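Local structure of arginine kinase (Anthopleura japonica, 4RF6) at residues P647-H652 and L711-S716. The protein catalyses the reversible transfer of a phosphoryl group from ATP to L-arginine, giving N(omega)-phospho-L-arginine and ADP, with two phosphagen kinase units in tandem on one chain. Numbering follows the deposited sequence.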
loop_
_atom_site.group_PDB
_atom_site.type_symbol
_atom_site.label_atom_id
_atom_site.label_comp_id
_atom_site.label_asym_id
_atom_site.label_seq_id
_atom_site.Cartn_x
_atom_site.Cartn_y
_atom_site.Cartn_z
ATOM N N PRO A 647 -31.513 -8.932 34.901
ATOM C CA PRO A 647 -31.780 -10.313 35.332
ATOM C C PRO A 647 -33.271 -10.602 35.516
ATOM O O PRO A 647 -33.745 -11.649 35.063
ATOM C CB PRO A 647 -31.064 -10.402 36.683
ATOM C CG PRO A 647 -30.014 -9.342 36.630
ATOM C CD PRO A 647 -30.645 -8.225 35.861
ATOM N N LYS A 648 -33.989 -9.694 36.172
ATOM C CA LYS A 648 -35.427 -9.861 36.383
ATOM C C LYS A 648 -36.212 -9.989 35.066
ATOM O O LYS A 648 -36.924 -10.970 34.856
ATOM C CB LYS A 648 -35.996 -8.730 37.252
ATOM C CG LYS A 648 -35.356 -8.618 38.632
ATOM C CD LYS A 648 -36.319 -8.043 39.669
ATOM C CE LYS A 648 -36.814 -6.654 39.292
ATOM N NZ LYS A 648 -37.802 -6.129 40.281
ATOM N N ALA A 649 -36.077 -9.017 34.169
ATOM C CA ALA A 649 -36.871 -9.049 32.940
ATOM C C ALA A 649 -36.416 -10.090 31.911
ATOM O O ALA A 649 -37.221 -10.529 31.100
ATOM C CB ALA A 649 -36.993 -7.667 32.314
ATOM N N SER A 650 -35.147 -10.492 31.937
ATOM C CA SER A 650 -34.698 -11.568 31.044
ATOM C C SER A 650 -35.404 -12.890 31.377
ATOM O O SER A 650 -35.550 -13.766 30.520
ATOM C CB SER A 650 -33.174 -11.740 31.077
ATOM O OG SER A 650 -32.718 -12.170 32.344
ATOM N N ALA A 651 -35.854 -13.011 32.626
ATOM C CA ALA A 651 -36.610 -14.178 33.078
ATOM C C ALA A 651 -38.121 -13.928 33.053
ATOM O O ALA A 651 -38.913 -14.861 33.200
ATOM C CB ALA A 651 -36.165 -14.580 34.473
ATOM N N HIS A 652 -38.510 -12.666 32.880
ATOM C CA HIS A 652 -39.920 -12.293 32.779
ATOM C C HIS A 652 -40.524 -12.859 31.494
ATOM O O HIS A 652 -39.832 -12.989 30.485
ATOM C CB HIS A 652 -40.056 -10.768 32.787
ATOM C CG HIS A 652 -41.393 -10.274 33.243
ATOM N ND1 HIS A 652 -42.462 -10.100 32.387
ATOM C CD2 HIS A 652 -41.833 -9.898 34.468
ATOM C CE1 HIS A 652 -43.500 -9.648 33.066
ATOM N NE2 HIS A 652 -43.145 -9.517 34.333
ATOM N N LEU A 711 -36.786 -1.775 31.536
ATOM C CA LEU A 711 -36.444 -1.056 32.759
ATOM C C LEU A 711 -37.591 -1.055 33.759
ATOM O O LEU A 711 -37.373 -1.168 34.971
ATOM C CB LEU A 711 -36.026 0.382 32.454
ATOM C CG LEU A 711 -34.534 0.593 32.240
ATOM C CD1 LEU A 711 -34.172 2.066 32.319
ATOM C CD2 LEU A 711 -33.755 -0.200 33.265
ATOM N N GLU A 712 -38.812 -0.920 33.251
ATOM C CA GLU A 712 -39.992 -0.868 34.111
ATOM C C GLU A 712 -40.178 -2.166 34.899
ATOM O O GLU A 712 -40.686 -2.154 36.020
ATOM C CB GLU A 712 -41.245 -0.522 33.297
ATOM C CG GLU A 712 -41.453 0.982 33.093
ATOM C CD GLU A 712 -42.250 1.319 31.837
ATOM O OE1 GLU A 712 -42.573 0.395 31.061
ATOM O OE2 GLU A 712 -42.545 2.516 31.627
ATOM N N ILE A 713 -39.755 -3.279 34.310
ATOM C CA ILE A 713 -39.803 -4.576 34.981
ATOM C C ILE A 713 -38.625 -4.739 35.950
ATOM O O ILE A 713 -38.796 -5.226 37.073
ATOM C CB ILE A 713 -39.852 -5.739 33.960
ATOM C CG1 ILE A 713 -41.161 -5.691 33.165
ATOM C CG2 ILE A 713 -39.697 -7.084 34.660
ATOM C CD1 ILE A 713 -41.277 -6.750 32.073
ATOM N N GLU A 714 -37.439 -4.307 35.535
ATOM C CA GLU A 714 -36.266 -4.401 36.404
ATOM C C GLU A 714 -36.368 -3.473 37.621
ATOM O O GLU A 714 -35.639 -3.642 38.602
ATOM C CB GLU A 714 -34.985 -4.098 35.621
ATOM C CG GLU A 714 -33.755 -4.827 36.142
ATOM C CD GLU A 714 -33.858 -6.331 35.971
ATOM O OE1 GLU A 714 -33.290 -7.062 36.807
ATOM O OE2 GLU A 714 -34.506 -6.782 35.001
ATOM N N LYS A 715 -37.280 -2.505 37.551
ATOM C CA LYS A 715 -37.409 -1.479 38.584
ATOM C C LYS A 715 -38.659 -1.619 39.463
ATOM O O LYS A 715 -38.787 -0.920 40.469
ATOM C CB LYS A 715 -37.372 -0.082 37.964
ATOM C CG LYS A 715 -35.986 0.540 37.878
ATOM C CD LYS A 715 -35.985 1.750 36.953
ATOM C CE LYS A 715 -37.204 2.619 37.207
ATOM N NZ LYS A 715 -37.219 3.854 36.379
ATOM N N SER A 716 -39.575 -2.509 39.092
ATOM C CA SER A 716 -40.753 -2.756 39.926
ATOM C C SER A 716 -40.375 -3.409 41.259
ATOM O O SER A 716 -39.439 -4.208 41.327
ATOM C CB SER A 716 -41.803 -3.587 39.182
ATOM O OG SER A 716 -41.227 -4.705 38.534
#
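Two hydrogen bonds fix the carboxylate of Glu714 on the first turn of helix 647-651. Lys648 N donates to Glu714 OE1 at 2.8 Å (N-H...O angle 156°), and Ala649 N donates to Glu714 OE2 at 2.9 Å along a straighter path (166°). Both oxygens are met on their syn sides, Ala649 N somewhat out of the carboxylate plane, so successive backbone N-H groups grip the carboxylate as a pair and set its rotation. The bend of Glu714 at chi2 turns CD, and the carboxylate it carries, toward 647-652. Pro647 CD lies 3.0 Å from Glu714 OE1. Because these N-H groups belong to the start of a short helix, its N-terminal end would favour the negative charge. In the C-terminal catalytic domain of this phosphagen kinase's second repeat, the bonds join the end of the long helix 696-714 to the short helix one residue after strand 638-645. Apolar packing adds a second patch: Ile713 CG2 touches Ala649 CB at 3.6 Å, while Ile713 CD1 sits over one face of the His652 imidazole, 3.6 Å from its centroid and 13° off the ring normal, a CH-pi contact. His652 ND1 accepts a hydrogen bond from Asp654 N. The bend at chi3 brings Lys648 CE to 3.3 Å from Ile713 O; Lys648 NZ lies 2.7 Å from Ser716 O.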